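Local coordinates for ribonucleoside-diphosphate reductase (Pseudomonas aeruginosa, PDB 5IM3), which probably catalyses the reduction of ribonucleoside diphosphates to the deoxyribonucleotides needed for DNA synthesis, under allosteric control by bound nucleotides such as dATP, at residues 724-729 and 752-757; 708-711 and 715-718; 865-868 and 872-875; 730-733 and 739-742. All coordinates share one frame; numbering follows the deposited sequence.

Interaction 1 of 4, residues 724-729 and 752-757; sequences PIDSEK and PLRERV
Arg754 reaches out from helix 751-757 to take hold of a single carboxylate oxygen of Asp726, near the start of helix 724-735. The grip is side-on: NE and NH2 of Arg754 both donate to OD2 of Asp726, each at 2.9 Å. Because two adjacent N-H groups of one guanidinium share a single acceptor, both bonds are bent, with N-H...O angles near 145°. OD2 lies in the guanidinium plane and is met on its syn side, while the carboxylate is turned so that the two planes stand 55° apart. The backbones are well separated, with the CA atoms of Asp726 and Arg754 10.1 Å apart, and the long arginine side chain covers much of the gap. Its CG points away from the backbone N (chi1 -178°), and the bend at chi3 turns the NE edge toward the aspartate. Ile725 adds a small apolar flank, its CG2 lying 3.8 Å from NH2 of Arg754, near the guanidinium plane. Asp726 OD2 also accepts a hydrogen bond from the backbone N of Leu723, so the short aspartate side chain binds the backbone just before the helix as it pairs with the arginine. Three N-H groups thus converge on one oxygen. The salt bridge and the nearby helix N terminus would both be expected to favour the ionised carboxylate, making this partly buried contact an electrostatic tie between two helices.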
loop_
_atom_site.group_PDB
_atom_site.type_symbol
_atom_site.label_atom_id
_atom_site.label_comp_id
_atom_site.label_asym_id
_atom_site.label_seq_id
_atom_site.Cartn_x
_atom_site.Cartn_y
_atom_site.Cartn_z
ATOM N N PRO A 724 -6.170 -22.360 -46.935
ATOM C CA PRO A 724 -5.782 -21.537 -45.776
ATOM C C PRO A 724 -4.544 -20.693 -46.018
ATOM O O PRO A 724 -4.505 -19.529 -45.603
ATOM C CB PRO A 724 -5.564 -22.585 -44.675
ATOM C CG PRO A 724 -6.505 -23.673 -45.025
ATOM C CD PRO A 724 -6.511 -23.736 -46.535
ATOM N N ILE A 725 -3.525 -21.243 -46.684
ATOM C CA ILE A 725 -2.319 -20.462 -46.946
ATOM C C ILE A 725 -2.650 -19.235 -47.781
ATOM O O ILE A 725 -2.033 -18.175 -47.616
ATOM C CB ILE A 725 -1.249 -21.341 -47.626
ATOM C CG1 ILE A 725 0.080 -20.585 -47.746
ATOM C CG2 ILE A 725 -1.727 -21.815 -48.998
ATOM C CD1 ILE A 725 0.716 -20.235 -46.412
ATOM N N ASP A 726 -3.622 -19.352 -48.688
ATOM C CA ASP A 726 -4.072 -18.204 -49.465
ATOM C C ASP A 726 -4.949 -17.268 -48.641
ATOM O O ASP A 726 -4.932 -16.054 -48.870
ATOM C CB ASP A 726 -4.825 -18.682 -50.708
ATOM C CG ASP A 726 -3.954 -19.520 -51.628
ATOM O OD1 ASP A 726 -2.824 -19.086 -51.934
ATOM O OD2 ASP A 726 -4.395 -20.613 -52.041
ATOM N N SER A 727 -5.713 -17.805 -47.686
ATOM C CA SER A 727 -6.489 -16.955 -46.787
ATOM C C SER A 727 -5.589 -15.981 -46.036
ATOM O O SER A 727 -5.951 -14.815 -45.839
ATOM C CB SER A 727 -7.276 -17.814 -45.798
ATOM O OG SER A 727 -8.159 -18.701 -46.454
ATOM N N GLU A 728 -4.414 -16.443 -45.597
ATOM C CA GLU A 728 -3.475 -15.558 -44.911
ATOM C C GLU A 728 -3.072 -14.391 -45.800
ATOM O O GLU A 728 -2.999 -13.246 -45.339
ATOM C CB GLU A 728 -2.231 -16.336 -44.476
ATOM C CG GLU A 728 -2.417 -17.195 -43.244
ATOM C CD GLU A 728 -2.313 -16.408 -41.950
ATOM O OE1 GLU A 728 -1.510 -16.800 -41.078
ATOM O OE2 GLU A 728 -3.034 -15.398 -41.802
ATOM N N LYS A 729 -2.798 -14.662 -47.077
ATOM C CA LYS A 729 -2.356 -13.608 -47.983
ATOM C C LYS A 729 -3.426 -12.535 -48.143
ATOM O O LYS A 729 -3.140 -11.337 -48.041
ATOM C CB LYS A 729 -1.983 -14.209 -49.340
ATOM C CG LYS A 729 -0.718 -15.049 -49.313
ATOM C CD LYS A 729 -0.299 -15.475 -50.712
ATOM C CE LYS A 729 1.095 -16.079 -50.710
ATOM N NZ LYS A 729 1.587 -16.386 -52.085
ATOM N N PRO A 752 -0.972 -28.571 -57.255
ATOM C CA PRO A 752 -1.816 -29.694 -57.695
ATOM C C PRO A 752 -3.017 -29.924 -56.797
ATOM O O PRO A 752 -4.102 -30.251 -57.295
ATOM C CB PRO A 752 -0.852 -30.890 -57.669
ATOM C CG PRO A 752 0.514 -30.291 -57.709
ATOM C CD PRO A 752 0.399 -29.011 -56.944
ATOM N N LEU A 753 -2.854 -29.772 -55.481
ATOM C CA LEU A 753 -3.986 -29.947 -54.577
ATOM C C LEU A 753 -4.964 -28.783 -54.677
ATOM O O LEU A 753 -6.176 -28.980 -54.529
ATOM C CB LEU A 753 -3.489 -30.106 -53.140
ATOM C CG LEU A 753 -4.556 -30.458 -52.101
ATOM C CD1 LEU A 753 -5.222 -31.789 -52.431
ATOM C CD2 LEU A 753 -3.951 -30.495 -50.704
ATOM N N ARG A 754 -4.465 -27.570 -54.927
ATOM C CA ARG A 754 -5.348 -26.432 -55.148
ATOM C C ARG A 754 -6.244 -26.635 -56.363
ATOM O O ARG A 754 -7.284 -25.978 -56.470
ATOM C CB ARG A 754 -4.523 -25.150 -55.312
ATOM C CG ARG A 754 -5.355 -23.882 -55.496
ATOM C CD ARG A 754 -4.480 -22.640 -55.605
ATOM N NE ARG A 754 -3.859 -22.290 -54.329
ATOM C CZ ARG A 754 -2.624 -22.629 -53.966
ATOM N NH1 ARG A 754 -1.847 -23.332 -54.779
ATOM N NH2 ARG A 754 -2.160 -22.259 -52.780
ATOM N N GLU A 755 -5.869 -27.535 -57.276
ATOM C CA GLU A 755 -6.704 -27.816 -58.436
ATOM C C GLU A 755 -7.791 -28.829 -58.097
ATOM O O GLU A 755 -8.964 -28.624 -58.427
ATOM C CB GLU A 755 -5.841 -28.323 -59.592
ATOM C CG GLU A 755 -6.571 -28.424 -60.922
ATOM C CD GLU A 755 -5.731 -29.082 -61.999
ATOM O OE1 GLU A 755 -4.891 -29.942 -61.657
ATOM O OE2 GLU A 755 -5.907 -28.738 -63.186
ATOM N N ARG A 756 -7.419 -29.929 -57.434
ATOM C CA ARG A 756 -8.398 -30.969 -57.126
ATOM C C ARG A 756 -9.457 -30.477 -56.151
ATOM O O ARG A 756 -10.598 -30.953 -56.188
ATOM C CB ARG A 756 -7.706 -32.209 -56.558
ATOM C CG ARG A 756 -8.688 -33.293 -56.099
ATOM C CD ARG A 756 -8.147 -34.699 -56.316
ATOM N NE ARG A 756 -7.367 -35.190 -55.181
ATOM C CZ ARG A 756 -7.734 -36.180 -54.370
ATOM N NH1 ARG A 756 -8.885 -36.821 -54.537
ATOM N NH2 ARG A 756 -6.932 -36.540 -53.378
ATOM N N VAL A 757 -9.103 -29.541 -55.271
ATOM C CA VAL A 757 -10.072 -29.051 -54.296
ATOM C C VAL A 757 -11.216 -28.336 -55.001
ATOM O O VAL A 757 -12.380 -28.445 -54.594
ATOM C CB VAL A 757 -9.383 -28.140 -53.265
ATOM C CG1 VAL A 757 -8.763 -26.934 -53.946
ATOM C CG2 VAL A 757 -10.369 -27.692 -52.208
#

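Interaction 2 of 4, residues 708-711 and 715-718; sequences GAYQ and GSLW
The phenol oxygen of Tyr710 carries the whole contact, reaching Ser716 and Trp718 together. Tyr710 OH lies 3.4 Å from OG of Ser716 and equally far, 3.4 Å, from its CB. On the indole, CD1 of Trp718 is 3.5 Å from Tyr710 OH, which meets the tryptophan at its edge, near the ring plane. A tyrosine suits this place because its rigid ring carries a hydroxyl most of the way across the 10.5 Å between the CA atoms of Tyr710 and Ser716. With chi1 at 61°, CG sits between the backbone N and the carbonyl carbon, and the ring extends toward the other segment.

The polar groups are positioned from further out. Tyr710 OH is hydrogen-bonded to OE1 of Gln575, and Ser716 OG to the backbone O of Phe713 and OG of Ser719; a serine is small enough to serve these close partners of its own loop. Trp718 gives its NE1 hydrogen to O of Ser764, which helps fix the turn of the indole, while its large ring packs on Pro574, Ile761 and Asp871. Gly708, with positive phi, ends the helical backbone before Tyr710 and gives its carbonyl to Arg762.

All three touching residues are buried within the connection from helix 679-707 to helix 724-735, and Trp718 also rests on Pro724, the proline at the head of the second helix.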
loop_
_atom_site.group_PDB
_atom_site.type_symbol
_atom_site.label_atom_id
_atom_site.label_comp_id
_atom_site.label_asym_id
_atom_site.label_seq_id
_atom_site.Cartn_x
_atom_site.Cartn_y
_atom_site.Cartn_z
ATOM N N GLY A 708 -19.681 -37.583 -52.456
ATOM C CA GLY A 708 -20.156 -36.309 -52.968
ATOM C C GLY A 708 -19.787 -35.156 -52.057
ATOM O O GLY A 708 -19.688 -35.290 -50.837
ATOM N N ALA A 709 -19.567 -33.997 -52.670
ATOM C CA ALA A 709 -19.257 -32.801 -51.907
ATOM C C ALA A 709 -20.472 -32.371 -51.086
ATOM O O ALA A 709 -21.616 -32.722 -51.389
ATOM C CB ALA A 709 -18.820 -31.672 -52.839
ATOM N N TYR A 710 -20.212 -31.608 -50.026
ATOM C CA TYR A 710 -21.305 -31.123 -49.198
ATOM C C TYR A 710 -22.170 -30.142 -49.987
ATOM O O TYR A 710 -21.736 -29.549 -50.978
ATOM C CB TYR A 710 -20.779 -30.481 -47.908
ATOM C CG TYR A 710 -19.876 -29.272 -48.077
ATOM C CD1 TYR A 710 -18.524 -29.423 -48.366
ATOM C CD2 TYR A 710 -20.368 -27.981 -47.906
ATOM C CE1 TYR A 710 -17.694 -28.323 -48.507
ATOM C CE2 TYR A 710 -19.544 -26.875 -48.045
ATOM C CZ TYR A 710 -18.208 -27.052 -48.342
ATOM O OH TYR A 710 -17.384 -25.956 -48.477
ATOM N N GLN A 711 -23.421 -29.995 -49.538
ATOM C CA GLN A 711 -24.419 -29.247 -50.301
ATOM C C GLN A 711 -23.886 -27.895 -50.759
ATOM O O GLN A 711 -23.986 -27.538 -51.938
ATOM C CB GLN A 711 -25.684 -29.041 -49.464
ATOM C CG GLN A 711 -26.546 -30.274 -49.262
ATOM C CD GLN A 711 -27.869 -29.938 -48.595
ATOM O OE1 GLN A 711 -28.494 -28.921 -48.903
ATOM N NE2 GLN A 711 -28.298 -30.788 -47.670
ATOM N N GLY A 715 -19.275 -22.198 -54.287
ATOM C CA GLY A 715 -19.124 -20.844 -53.802
ATOM C C GLY A 715 -18.150 -20.702 -52.652
ATOM O O GLY A 715 -17.679 -19.588 -52.386
ATOM N N SER A 716 -17.839 -21.795 -51.960
ATOM C CA SER A 716 -16.895 -21.750 -50.853
ATOM C C SER A 716 -15.511 -21.337 -51.344
ATOM O O SER A 716 -15.214 -21.360 -52.542
ATOM C CB SER A 716 -16.813 -23.115 -50.172
ATOM O OG SER A 716 -16.394 -24.112 -51.093
ATOM N N LEU A 717 -14.654 -20.953 -50.395
ATOM C CA LEU A 717 -13.263 -20.679 -50.741
ATOM C C LEU A 717 -12.631 -21.878 -51.429
ATOM O O LEU A 717 -11.818 -21.721 -52.348
ATOM C CB LEU A 717 -12.462 -20.302 -49.493
ATOM C CG LEU A 717 -12.793 -18.966 -48.819
ATOM C CD1 LEU A 717 -11.862 -18.744 -47.637
ATOM C CD2 LEU A 717 -12.690 -17.805 -49.793
ATOM N N TRP A 718 -13.004 -23.089 -51.010
ATOM C CA TRP A 718 -12.478 -24.284 -51.659
ATOM C C TRP A 718 -12.819 -24.290 -53.144
ATOM O O TRP A 718 -11.996 -24.692 -53.975
ATOM C CB TRP A 718 -13.030 -25.538 -50.984
ATOM C CG TRP A 718 -12.917 -25.555 -49.490
ATOM C CD1 TRP A 718 -13.940 -25.439 -48.595
ATOM C CD2 TRP A 718 -11.721 -25.720 -48.714
ATOM N NE1 TRP A 718 -13.458 -25.526 -47.313
ATOM C CE2 TRP A 718 -12.099 -25.693 -47.357
ATOM C CE3 TRP A 718 -10.369 -25.889 -49.034
ATOM C CZ2 TRP A 718 -11.175 -25.822 -46.320
ATOM C CZ3 TRP A 718 -9.453 -26.017 -48.001
ATOM C CH2 TRP A 718 -9.861 -25.983 -46.662
#

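Interaction 3 of 4, residues 865-868 and 872-875; sequences RRQK and QAQS
Arg866, on helix 856-866, meets Gln874 through its NE rather than its terminal nitrogens. NE donates to OE1 of Gln874 at 3.1 Å, and the bond is almost straight, with an N-H...O angle of 175°. The acceptor lies in the guanidinium plane and NE lies in the carbonyl plane of the amide; the side chains cross at about a right angle, and the flat groups are turned 67° from each other. A bend at chi3 of Arg866 presents the NE edge to the glutamine, and the same guanidinium makes a cation-pi contact with Phe665. Arg866 also packs on Ala685 and Met689 of helix 679-707.

This is the turn by which the chain leaves helix 856-866 and doubles back toward strand 878-881 in the barrel domain; between the two segments only three residues intervene. Backbone bonds from Ala873 to Glu589 and Ile769 hold the returning chain to its neighbours.

Gln867 comes next, and its amide is directed at the backbone. Its NE2 donates to O of Gln872 at 2.8 Å, tilted from the carbonyl plane, and NZ of Lys901 is a second donor to that oxygen. Turning at chi2 (55°) folds the chain back, leaving OE1 of Gln867 3.3 Å from CA of Ala873; the alanine CB, 3.9 Å from that OE1, adds little bulk beside it. The CB of Gln867 lies 3.6 Å from NE2 of Gln874, so the glutamine that accepts from Arg866 also packs against the next residue. Lys868 turns to the other side and forms salt bridges with Asp686 and Asp743.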
loop_
_atom_site.group_PDB
_atom_site.type_symbol
_atom_site.label_atom_id
_atom_site.label_comp_id
_atom_site.label_asym_id
_atom_site.label_seq_id
_atom_site.Cartn_x
_atom_site.Cartn_y
_atom_site.Cartn_z
ATOM N N ARG A 865 2.034 -19.617 -36.915
ATOM C CA ARG A 865 2.388 -20.388 -38.100
ATOM C C ARG A 865 1.506 -21.617 -38.265
ATOM O O ARG A 865 1.269 -22.053 -39.397
ATOM C CB ARG A 865 3.857 -20.796 -38.046
ATOM C CG ARG A 865 4.792 -19.682 -38.468
ATOM C CD ARG A 865 6.038 -19.719 -37.640
ATOM N NE ARG A 865 6.956 -18.628 -37.946
ATOM C CZ ARG A 865 7.878 -18.666 -38.901
ATOM N NH1 ARG A 865 8.004 -19.738 -39.672
ATOM N NH2 ARG A 865 8.671 -17.620 -39.093
ATOM N N ARG A 866 1.018 -22.190 -37.166
ATOM C CA ARG A 866 0.040 -23.264 -37.287
ATOM C C ARG A 866 -1.254 -22.745 -37.898
ATOM O O ARG A 866 -1.882 -23.429 -38.714
ATOM C CB ARG A 866 -0.222 -23.899 -35.920
ATOM C CG ARG A 866 0.896 -24.815 -35.445
ATOM C CD ARG A 866 0.512 -25.546 -34.168
ATOM N NE ARG A 866 0.362 -24.617 -33.051
ATOM C CZ ARG A 866 1.313 -24.341 -32.164
ATOM N NH1 ARG A 866 2.500 -24.932 -32.236
ATOM N NH2 ARG A 866 1.072 -23.472 -31.193
ATOM N N GLN A 867 -1.647 -21.521 -37.535
ATOM C CA GLN A 867 -2.894 -20.944 -38.023
ATOM C C GLN A 867 -2.871 -20.675 -39.522
ATOM O O GLN A 867 -3.933 -20.462 -40.114
ATOM C CB GLN A 867 -3.194 -19.644 -37.270
ATOM C CG GLN A 867 -4.595 -19.089 -37.501
ATOM C CD GLN A 867 -5.684 -20.098 -37.192
ATOM O OE1 GLN A 867 -5.965 -20.388 -36.030
ATOM N NE2 GLN A 867 -6.299 -20.644 -38.235
ATOM N N LYS A 868 -1.695 -20.673 -40.151
ATOM C CA LYS A 868 -1.642 -20.459 -41.593
ATOM C C LYS A 868 -2.289 -21.605 -42.349
ATOM O O LYS A 868 -2.770 -21.416 -43.472
ATOM C CB LYS A 868 -0.202 -20.311 -42.059
ATOM C CG LYS A 868 0.642 -19.405 -41.202
ATOM C CD LYS A 868 2.019 -19.197 -41.811
ATOM C CE LYS A 868 2.736 -20.511 -42.103
ATOM N NZ LYS A 868 4.055 -20.290 -42.750
ATOM N N GLN A 872 -10.072 -23.463 -39.335
ATOM C CA GLN A 872 -10.750 -22.933 -38.158
ATOM C C GLN A 872 -9.711 -22.248 -37.265
ATOM O O GLN A 872 -8.960 -21.419 -37.787
ATOM C CB GLN A 872 -11.547 -24.047 -37.480
ATOM C CG GLN A 872 -12.525 -24.761 -38.395
ATOM C CD GLN A 872 -13.638 -25.447 -37.626
ATOM O OE1 GLN A 872 -14.360 -24.812 -36.855
ATOM N NE2 GLN A 872 -13.776 -26.749 -37.826
ATOM N N ALA A 873 -9.628 -22.538 -35.972
ATOM C CA ALA A 873 -8.710 -21.844 -35.074
ATOM C C ALA A 873 -8.046 -22.880 -34.169
ATOM O O ALA A 873 -8.010 -24.077 -34.473
ATOM C CB ALA A 873 -9.458 -20.749 -34.298
ATOM N N GLN A 874 -7.497 -22.422 -33.042
ATOM C CA GLN A 874 -6.849 -23.308 -32.086
ATOM C C GLN A 874 -6.955 -22.714 -30.690
ATOM O O GLN A 874 -6.777 -21.506 -30.506
ATOM C CB GLN A 874 -5.375 -23.541 -32.452
ATOM C CG GLN A 874 -4.564 -22.273 -32.636
ATOM C CD GLN A 874 -3.236 -22.522 -33.329
ATOM O OE1 GLN A 874 -2.410 -23.310 -32.862
ATOM N NE2 GLN A 874 -3.027 -21.853 -34.457
ATOM N N SER A 875 -7.252 -23.570 -29.713
ATOM C CA SER A 875 -7.328 -23.139 -28.321
ATOM C C SER A 875 -5.929 -22.834 -27.802
ATOM O O SER A 875 -5.085 -23.733 -27.707
ATOM C CB SER A 875 -7.992 -24.216 -27.471
ATOM O OG SER A 875 -9.297 -24.481 -27.934
#

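Interaction 4 of 4, residues 730-733 and 739-742; sequences KLIE and YIEV
Ile732, on helix 724-735, packs against Ile740 and Val742 of the chain that returns after the helix. Beyond CB its side chain divides. The CG2 branch goes to Ile740, meeting CG2 of that residue at 4.2 Å; the same Ile740 methyl also rests 3.8 Å from CA of Ile732, close against the helix backbone. The other branch runs through CG1, 4.1 Å from CG1 of Val742, to its tip CD1, which approaches CG1 of Val742 to 3.5 Å. A beta-branched residue suits this place because its two arms serve two partners at once. Ile740 divides its work likewise: its longer arm stretches past Ile732, so that CD1 lands 3.7 Å from CD2 of Leu731, the two side chains crossing near a right angle. Leu731 in turn packs on Pro568 and Leu571 of helix 566-571, and Val742 also rests on Glu728, one turn before Ile732 on helix 724-735, and on Lys868. The extended backbone of 739-742 sends Ile740 and Val742 to the helix and Glu741 away from it. With no hydrogen bond or charge pair across the contact, its cohesion comes from shape and the burial of methyl groups.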
loop_
_atom_site.group_PDB
_atom_site.type_symbol
_atom_site.label_atom_id
_atom_site.label_comp_id
_atom_site.label_asym_id
_atom_site.label_seq_id
_atom_site.Cartn_x
_atom_site.Cartn_y
_atom_site.Cartn_z
ATOM N N LYS A 730 -4.671 -12.948 -48.394
ATOM C CA LYS A 730 -5.750 -11.976 -48.540
ATOM C C LYS A 730 -5.995 -11.219 -47.243
ATOM O O LYS A 730 -6.329 -10.030 -47.275
ATOM C CB LYS A 730 -7.032 -12.671 -49.001
ATOM C CG LYS A 730 -7.156 -12.794 -50.514
ATOM C CD LYS A 730 -8.482 -13.423 -50.920
ATOM C CE LYS A 730 -8.684 -13.378 -52.427
ATOM N NZ LYS A 730 -7.594 -14.079 -53.159
ATOM N N LEU A 731 -5.829 -11.883 -46.096
ATOM C CA LEU A 731 -5.989 -11.195 -44.819
ATOM C C LEU A 731 -4.993 -10.049 -44.690
ATOM O O LEU A 731 -5.343 -8.964 -44.209
ATOM C CB LEU A 731 -5.824 -12.190 -43.667
ATOM C CG LEU A 731 -5.867 -11.617 -42.246
ATOM C CD1 LEU A 731 -7.195 -10.927 -41.974
ATOM C CD2 LEU A 731 -5.613 -12.712 -41.218
ATOM N N ILE A 732 -3.751 -10.269 -45.123
ATOM C CA ILE A 732 -2.747 -9.210 -45.075
ATOM C C ILE A 732 -3.130 -8.073 -46.013
ATOM O O ILE A 732 -2.935 -6.894 -45.694
ATOM C CB ILE A 732 -1.356 -9.780 -45.410
ATOM C CG1 ILE A 732 -0.977 -10.884 -44.420
ATOM C CG2 ILE A 732 -0.302 -8.679 -45.380
ATOM C CD1 ILE A 732 0.220 -11.697 -44.852
ATOM N N GLU A 733 -3.675 -8.402 -47.187
ATOM C CA GLU A 733 -4.123 -7.364 -48.111
ATOM C C GLU A 733 -5.237 -6.533 -47.492
ATOM O O GLU A 733 -5.203 -5.297 -47.530
ATOM C CB GLU A 733 -4.601 -7.988 -49.421
ATOM C CG GLU A 733 -3.497 -8.546 -50.298
ATOM C CD GLU A 733 -3.982 -8.874 -51.698
ATOM O OE1 GLU A 733 -5.139 -8.529 -52.023
ATOM O OE2 GLU A 733 -3.208 -9.475 -52.474
ATOM N N TYR A 739 -0.566 -3.398 -39.944
ATOM C CA TYR A 739 -1.190 -3.967 -38.758
ATOM C C TYR A 739 -1.090 -5.484 -38.664
ATOM O O TYR A 739 -1.601 -6.057 -37.696
ATOM C CB TYR A 739 -2.669 -3.569 -38.701
ATOM C CG TYR A 739 -2.915 -2.080 -38.712
ATOM C CD1 TYR A 739 -2.725 -1.314 -37.569
ATOM C CD2 TYR A 739 -3.352 -1.441 -39.863
ATOM C CE1 TYR A 739 -2.956 0.048 -37.578
ATOM C CE2 TYR A 739 -3.584 -0.083 -39.880
ATOM C CZ TYR A 739 -3.386 0.658 -38.736
ATOM O OH TYR A 739 -3.618 2.012 -38.760
ATOM N N ILE A 740 -0.467 -6.155 -39.629
ATOM C CA ILE A 740 -0.342 -7.609 -39.576
ATOM C C ILE A 740 0.926 -8.022 -40.305
ATOM O O ILE A 740 1.257 -7.485 -41.367
ATOM C CB ILE A 740 -1.577 -8.313 -40.176
ATOM C CG1 ILE A 740 -1.401 -9.835 -40.137
ATOM C CG2 ILE A 740 -1.827 -7.834 -41.601
ATOM C CD1 ILE A 740 -2.666 -10.609 -40.487
ATOM N N GLU A 741 1.631 -8.989 -39.726
ATOM C CA GLU A 741 2.819 -9.564 -40.346
ATOM C C GLU A 741 2.899 -11.022 -39.928
ATOM O O GLU A 741 2.945 -11.320 -38.732
ATOM C CB GLU A 741 4.082 -8.809 -39.932
ATOM C CG GLU A 741 5.359 -9.377 -40.517
ATOM C CD GLU A 741 6.567 -8.521 -40.209
ATOM O OE1 GLU A 741 6.561 -7.329 -40.584
ATOM O OE2 GLU A 741 7.515 -9.037 -39.583
ATOM N N VAL A 742 2.906 -11.921 -40.906
ATOM C CA VAL A 742 2.938 -13.354 -40.648
ATOM C C VAL A 742 3.830 -14.011 -41.692
ATOM O O VAL A 742 3.871 -13.583 -42.850
ATOM C CB VAL A 742 1.517 -13.964 -40.655
ATOM C CG1 VAL A 742 0.786 -13.619 -41.936
ATOM C CG2 VAL A 742 1.566 -15.475 -40.454
#

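How the interactions relate
From the N terminus, interaction 2 comes first and closes a tight loop, only three residues between its segments, within the connection from helix 679-707 to helix 724-735. Interaction 1 opens next, at the head of helix 724-735, and closes on helix 751-757; interaction 4 is nested inside that loop, joining the later part of the same helix to the chain behind it. Interaction 3 follows in series, beside helix 856-866. None cross. Interaction 1 touches each of the others: Val757 packs on Trp718 of interaction 2, Glu728 meets Lys868 of interaction 3, and interaction 4 shares its helix. Helix 724-735 thus brings together parts of the barrel domain far apart in sequence.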